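PDB 2FI0: conserved domain protein from Streptococcus pneumoniae, which is of unknown function but forms a small domain with far more helix than strand, of the DUF1858 family. Local coordinates for residues Ile9-Val19 with Arg43-Lys53. Residues are numbered along the deposited sequence; the frame is centred on the assembly and turned at random.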
ATOM      1  N   ILE A   9       0.630  -6.945  -5.121  1.00 44.25           N
ATOM      2  CA  ILE A   9       1.036  -6.019  -4.075  1.00 44.49           C
ATOM      3  C   ILE A   9       1.406  -6.800  -2.824  1.00 43.58           C
ATOM      4  O   ILE A   9       0.630  -7.596  -2.323  1.00 42.16           O
ATOM      5  CB  ILE A   9      -0.057  -4.971  -3.780  1.00 44.03           C
ATOM      6  CG1 ILE A   9      -0.187  -4.046  -4.990  1.00 46.19           C
ATOM      7  CG2 ILE A   9       0.283  -4.171  -2.493  1.00 44.42           C
ATOM      8  CD1 ILE A   9      -1.337  -3.063  -4.925  1.00 47.06           C
ATOM      9  N   ASP A  10       2.621  -6.569  -2.351  1.00 43.67           N
ATOM     10  CA  ASP A  10       3.134  -7.208  -1.158  1.00 43.88           C
ATOM     11  C   ASP A  10       2.960  -6.209  -0.005  1.00 44.10           C
ATOM     12  O   ASP A  10       3.508  -5.106  -0.038  1.00 44.04           O
ATOM     13  CB  ASP A  10       4.606  -7.575  -1.382  1.00 43.53           C
ATOM     14  CG  ASP A  10       5.159  -8.487  -0.303  1.00 43.79           C
ATOM     15  OD1 ASP A  10       4.660  -8.442   0.838  1.00 41.41           O
ATOM     16  OD2 ASP A  10       6.110  -9.247  -0.601  1.00 43.97           O
ATOM     17  N   VAL A  11       2.177  -6.590   1.003  1.00 44.00           N
ATOM     18  CA  VAL A  11       1.892  -5.687   2.115  1.00 44.15           C
ATOM     19  C   VAL A  11       3.007  -5.736   3.161  1.00 44.09           C
ATOM     20  O   VAL A  11       2.940  -5.033   4.161  1.00 43.26           O
ATOM     21  CB  VAL A  11       0.494  -5.969   2.773  1.00 44.10           C
ATOM     22  CG1 VAL A  11      -0.632  -5.711   1.784  1.00 44.36           C
ATOM     23  CG2 VAL A  11       0.396  -7.391   3.336  1.00 43.81           C
ATOM     24  N   SER A  12       4.023  -6.567   2.927  1.00 44.43           N
ATOM     25  CA  SER A  12       5.116  -6.737   3.877  1.00 45.08           C
ATOM     26  C   SER A  12       6.391  -5.991   3.524  1.00 45.27           C
ATOM     27  O   SER A  12       7.349  -6.079   4.266  1.00 46.46           O
ATOM     28  CB  SER A  12       5.439  -8.220   4.073  1.00 45.06           C
ATOM     29  OG  SER A  12       6.170  -8.743   2.978  1.00 45.99           O
ATOM     30  N   ILE A  13       6.407  -5.260   2.414  1.00 45.57           N
ATOM     31  CA  ILE A  13       7.575  -4.488   1.990  1.00 45.58           C
ATOM     32  C   ILE A  13       7.278  -2.984   2.163  1.00 46.02           C
ATOM     33  O   ILE A  13       6.117  -2.601   2.298  1.00 46.15           O
ATOM     34  CB  ILE A  13       7.983  -4.814   0.512  1.00 45.64           C
ATOM     35  CG1 ILE A  13       6.905  -4.370  -0.486  1.00 45.77           C
ATOM     36  CG2 ILE A  13       8.281  -6.312   0.347  1.00 45.14           C
ATOM     37  CD1 ILE A  13       7.346  -4.442  -1.914  1.00 45.51           C
ATOM     38  N   PRO A  14       8.321  -2.130   2.173  1.00 46.26           N
ATOM     39  CA  PRO A  14       8.099  -0.689   2.357  1.00 46.49           C
ATOM     40  C   PRO A  14       7.115  -0.072   1.364  1.00 46.48           C
ATOM     41  O   PRO A  14       7.142  -0.400   0.191  1.00 46.49           O
ATOM     42  CB  PRO A  14       9.506  -0.086   2.180  1.00 46.54           C
ATOM     43  CG  PRO A  14      10.429  -1.185   2.552  1.00 46.42           C
ATOM     44  CD  PRO A  14       9.757  -2.450   2.067  1.00 46.17           C
ATOM     45  N   VAL A  15       6.255   0.821   1.842  1.00 46.87           N
ATOM     46  CA  VAL A  15       5.205   1.394   0.996  1.00 47.71           C
ATOM     47  C   VAL A  15       5.777   2.096  -0.252  1.00 47.55           C
ATOM     48  O   VAL A  15       5.178   2.043  -1.333  1.00 46.93           O
ATOM     49  CB  VAL A  15       4.282   2.356   1.784  1.00 48.05           C
ATOM     50  CG1 VAL A  15       3.261   2.993   0.858  1.00 50.01           C
ATOM     51  CG2 VAL A  15       3.548   1.603   2.846  1.00 50.05           C
ATOM     52  N   ALA A  16       6.937   2.723  -0.104  1.00 47.51           N
ATOM     53  CA  ALA A  16       7.621   3.356  -1.244  1.00 47.97           C
ATOM     54  C   ALA A  16       7.939   2.369  -2.387  1.00 48.05           C
ATOM     55  O   ALA A  16       7.810   2.716  -3.567  1.00 47.74           O
ATOM     56  CB  ALA A  16       8.893   4.041  -0.780  1.00 48.02           C
ATOM     57  N   GLU A  17       8.364   1.155  -2.038  1.00 47.87           N
ATOM     58  CA  GLU A  17       8.653   0.130  -3.041  1.00 48.06           C
ATOM     59  C   GLU A  17       7.384  -0.299  -3.786  1.00 47.41           C
ATOM     60  O   GLU A  17       7.406  -0.565  -4.991  1.00 47.07           O
ATOM     61  CB  GLU A  17       9.284  -1.100  -2.395  1.00 48.31           C
ATOM     62  CG  GLU A  17      10.681  -0.886  -1.891  1.00 49.55           C
ATOM     63  CD  GLU A  17      11.313  -2.156  -1.333  1.00 50.17           C
ATOM     64  OE1 GLU A  17      10.943  -3.268  -1.787  1.00 53.46           O
ATOM     65  OE2 GLU A  17      12.194  -2.034  -0.444  1.00 52.57           O
ATOM     66  N   VAL A  18       6.285  -0.380  -3.052  1.00 46.61           N
ATOM     67  CA  VAL A  18       5.003  -0.672  -3.657  1.00 46.66           C
ATOM     68  C   VAL A  18       4.668   0.416  -4.690  1.00 46.27           C
ATOM     69  O   VAL A  18       4.333   0.109  -5.820  1.00 45.10           O
ATOM     70  CB  VAL A  18       3.874  -0.802  -2.610  1.00 45.88           C
ATOM     71  CG1 VAL A  18       2.550  -0.989  -3.292  1.00 46.04           C
ATOM     72  CG2 VAL A  18       4.145  -1.962  -1.668  1.00 46.59           C
ATOM     73  N   VAL A  19       4.789   1.682  -4.295  1.00 46.61           N
ATOM     74  CA  VAL A  19       4.329   2.793  -5.127  1.00 46.82           C
ATOM     75  C   VAL A  19       5.233   2.984  -6.353  1.00 47.07           C
ATOM     76  O   VAL A  19       4.742   3.299  -7.431  1.00 46.44           O
ATOM     77  CB  VAL A  19       4.189   4.096  -4.301  1.00 46.58           C
ATOM     78  CG1 VAL A  19       3.905   5.314  -5.207  1.00 46.77           C
ATOM     79  CG2 VAL A  19       3.097   3.944  -3.275  1.00 46.55           C
ATOM     80  N   ARG A  43       6.606  10.309   1.211  1.00 46.92           N
ATOM     81  CA  ARG A  43       6.597   8.904   0.824  1.00 47.41           C
ATOM     82  C   ARG A  43       8.004   8.301   0.767  1.00 47.89           C
ATOM     83  O   ARG A  43       8.190   7.126   1.085  1.00 48.19           O
ATOM     84  CB  ARG A  43       5.907   8.717  -0.526  1.00 47.53           C
ATOM     85  CG  ARG A  43       5.807   7.264  -0.968  1.00 47.35           C
ATOM     86  CD  ARG A  43       4.962   7.105  -2.233  1.00 47.82           C
ATOM     87  NE  ARG A  43       5.601   7.657  -3.430  1.00 46.74           N
ATOM     88  CZ  ARG A  43       5.302   8.826  -3.993  1.00 47.18           C
ATOM     89  NH1 ARG A  43       4.353   9.614  -3.502  1.00 47.80           N
ATOM     90  NH2 ARG A  43       5.955   9.210  -5.080  1.00 47.98           N
ATOM     91  N   ASN A  44       8.995   9.086   0.363  1.00 47.83           N
ATOM     92  CA  ASN A  44      10.357   8.565   0.286  1.00 48.43           C
ATOM     93  C   ASN A  44      11.169   8.761   1.573  1.00 48.88           C
ATOM     94  O   ASN A  44      12.375   8.495   1.592  1.00 48.85           O
ATOM     95  CB  ASN A  44      11.067   9.126  -0.941  1.00 48.32           C
ATOM     96  CG  ASN A  44      10.443   8.637  -2.248  1.00 48.91           C
ATOM     97  OD1 ASN A  44      10.354   9.385  -3.219  1.00 51.21           O
ATOM     98  ND2 ASN A  44      10.020   7.374  -2.275  1.00 46.89           N
ATOM     99  N   THR A  45      10.497   9.214   2.635  1.00 49.34           N
ATOM    100  CA  THR A  45      11.068   9.251   3.985  1.00 49.96           C
ATOM    101  C   THR A  45      10.333   8.231   4.876  1.00 50.42           C
ATOM    102  O   THR A  45      10.828   7.115   5.084  1.00 50.23           O
ATOM    103  CB  THR A  45      11.034  10.678   4.604  1.00 49.92           C
ATOM    104  OG1 THR A  45       9.701  11.209   4.555  1.00 50.02           O
ATOM    105  CG2 THR A  45      11.980  11.616   3.860  1.00 49.82           C
ATOM    106  N   VAL A  46       9.144   8.590   5.366  1.00 51.03           N
ATOM    107  CA  VAL A  46       8.360   7.660   6.199  1.00 51.20           C
ATOM    108  C   VAL A  46       8.000   6.366   5.452  1.00 51.20           C
ATOM    109  O   VAL A  46       8.050   5.283   6.043  1.00 51.20           O
ATOM    110  CB  VAL A  46       7.071   8.312   6.821  1.00 51.59           C
ATOM    111  CG1 VAL A  46       6.168   8.928   5.766  1.00 52.26           C
ATOM    112  CG2 VAL A  46       6.268   7.280   7.627  1.00 51.87           C
ATOM    113  N   GLY A  47       7.662   6.485   4.168  1.00 51.10           N
ATOM    114  CA  GLY A  47       7.264   5.341   3.333  1.00 51.18           C
ATOM    115  C   GLY A  47       8.367   4.333   3.028  1.00 51.14           C
ATOM    116  O   GLY A  47       8.081   3.212   2.593  1.00 51.36           O
ATOM    117  N   ARG A  48       9.628   4.705   3.256  1.00 51.17           N
ATOM    118  CA  ARG A  48      10.721   3.732   3.135  1.00 51.17           C
ATOM    119  C   ARG A  48      10.916   2.913   4.442  1.00 50.62           C
ATOM    120  O   ARG A  48      11.567   1.866   4.446  1.00 50.05           O
ATOM    121  CB  ARG A  48      12.021   4.397   2.626  1.00 51.48           C
ATOM    122  CG  ARG A  48      12.322   4.099   1.127  1.00 53.73           C
ATOM    123  CD  ARG A  48      12.393   5.316   0.192  1.00 56.77           C
ATOM    124  NE  ARG A  48      13.785   5.750  -0.028  1.00 58.25           N
ATOM    125  CZ  ARG A  48      14.254   6.431  -1.085  1.00 57.94           C
ATOM    126  NH1 ARG A  48      13.469   6.819  -2.090  1.00 58.08           N
ATOM    127  NH2 ARG A  48      15.543   6.733  -1.134  1.00 58.74           N
ATOM    128  N   LYS A  49      10.316   3.379   5.533  1.00 50.35           N
ATOM    129  CA  LYS A  49      10.404   2.702   6.824  1.00 50.15           C
ATOM    130  C   LYS A  49       9.176   1.847   7.141  1.00 49.83           C
ATOM    131  O   LYS A  49       9.249   0.927   7.968  1.00 50.31           O
ATOM    132  CB  LYS A  49      10.555   3.737   7.935  1.00 50.20           C
ATOM    133  CG  LYS A  49      11.795   4.588   7.849  1.00 50.54           C
ATOM    134  CD  LYS A  49      11.646   5.817   8.750  1.00 50.94           C
ATOM    135  CE  LYS A  49      12.977   6.485   9.034  1.00 51.31           C
ATOM    136  NZ  LYS A  49      12.809   7.788   9.761  1.00 51.86           N
ATOM    137  N   VAL A  50       8.040   2.159   6.524  1.00 48.95           N
ATOM    138  CA  VAL A  50       6.789   1.517   6.910  1.00 48.56           C
ATOM    139  C   VAL A  50       6.210   0.711   5.742  1.00 47.64           C
ATOM    140  O   VAL A  50       6.191   1.175   4.608  1.00 46.75           O
ATOM    141  CB  VAL A  50       5.777   2.570   7.493  1.00 48.91           C
ATOM    142  CG1 VAL A  50       5.043   3.344   6.406  1.00 49.60           C
ATOM    143  CG2 VAL A  50       4.783   1.908   8.388  1.00 49.37           C
ATOM    144  N   SER A  51       5.770  -0.511   6.026  1.00 46.86           N
ATOM    145  CA  SER A  51       5.032  -1.310   5.050  1.00 46.66           C
ATOM    146  C   SER A  51       3.544  -1.009   5.142  1.00 46.65           C
ATOM    147  O   SER A  51       3.106  -0.265   6.029  1.00 46.47           O
ATOM    148  CB  SER A  51       5.282  -2.799   5.291  1.00 46.17           C
ATOM    149  OG  SER A  51       4.777  -3.207   6.539  1.00 44.04           O
ATOM    150  N   LEU A  52       2.756  -1.578   4.233  1.00 46.50           N
ATOM    151  CA  LEU A  52       1.291  -1.441   4.321  1.00 47.02           C
ATOM    152  C   LEU A  52       0.750  -2.091   5.581  1.00 46.80           C
ATOM    153  O   LEU A  52      -0.202  -1.603   6.187  1.00 46.69           O
ATOM    154  CB  LEU A  52       0.588  -2.038   3.099  1.00 47.16           C
ATOM    155  CG  LEU A  52       0.776  -1.233   1.804  1.00 48.00           C
ATOM    156  CD1 LEU A  52       0.102  -1.943   0.657  1.00 48.77           C
ATOM    157  CD2 LEU A  52       0.208   0.161   1.953  1.00 48.69           C
ATOM    158  N   LYS A  53       1.359  -3.198   5.969  1.00 46.74           N
ATOM    159  CA  LYS A  53       0.955  -3.897   7.178  1.00 47.43           C
ATOM    160  C   LYS A  53       1.243  -3.038   8.420  1.00 46.99           C
ATOM    161  O   LYS A  53       0.374  -2.860   9.256  1.00 46.04           O
ATOM    162  CB  LYS A  53       1.684  -5.227   7.254  1.00 47.43           C
ATOM    163  CG  LYS A  53       1.126  -6.171   8.258  1.00 48.80           C
ATOM    164  CD  LYS A  53       1.968  -7.445   8.352  1.00 48.88           C
ATOM    165  CE  LYS A  53       1.983  -8.219   7.062  1.00 47.62           C
ATOM    166  NZ  LYS A  53       2.518  -9.581   7.293  1.00 47.90           N
TER
HETATM  167  O   HOH W   1       3.753  -2.866   1.667  1.00 38.69           O
HETATM  168  O   HOH W   2       7.979   6.139  -3.442  1.00 50.42           O
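Val15 and Leu52, each the first residue of its helix, seat their side chains against each other. With chi1 at 177°, Val15 turns CG2 away from its own carbonyl carbon and over the Val50-Leu52 backbone, where it meets Leu52 CD2 at 3.7 Å. The other Leu52 methyl, CD1, lies against Ile9 CG2 and Val11 CG1, both side chains crossing the leucine at about a right angle; Leu29 of helix 26-29 packs on both Val15 and Leu52. In this compact DUF1858 domain each segment carries a helix N-cap, Pro14 before helix 15-21 and Ser51 before helix 52-59, and the residues leading into each helix offer carbonyls to the N-H groups at the start of the other. Val15 N donates to Val50 O at 2.8 Å, in the carbonyl plane, whereas Ala16 N reaches Gly47 O at 3.0 Å from above that carbonyl's plane. Lys53 N bonds Val11 O, and a water accepting from Leu52 N donates to Asp10 O and Ile13 O. The lysine chain runs on across Val11 CG2 to a salt bridge with Asp81. Farther along, Arg43 extends with CG anti to its N (chi1 -178°), then bends at chi3 (69°), laying one guanidinium face over Val19 CG1, 3.4 Å from NE. A second water accepts from Arg43 NE and Asn44 ND2 and donates weakly to Ala16 O, while Arg43 NH1 bonds Leu37 O.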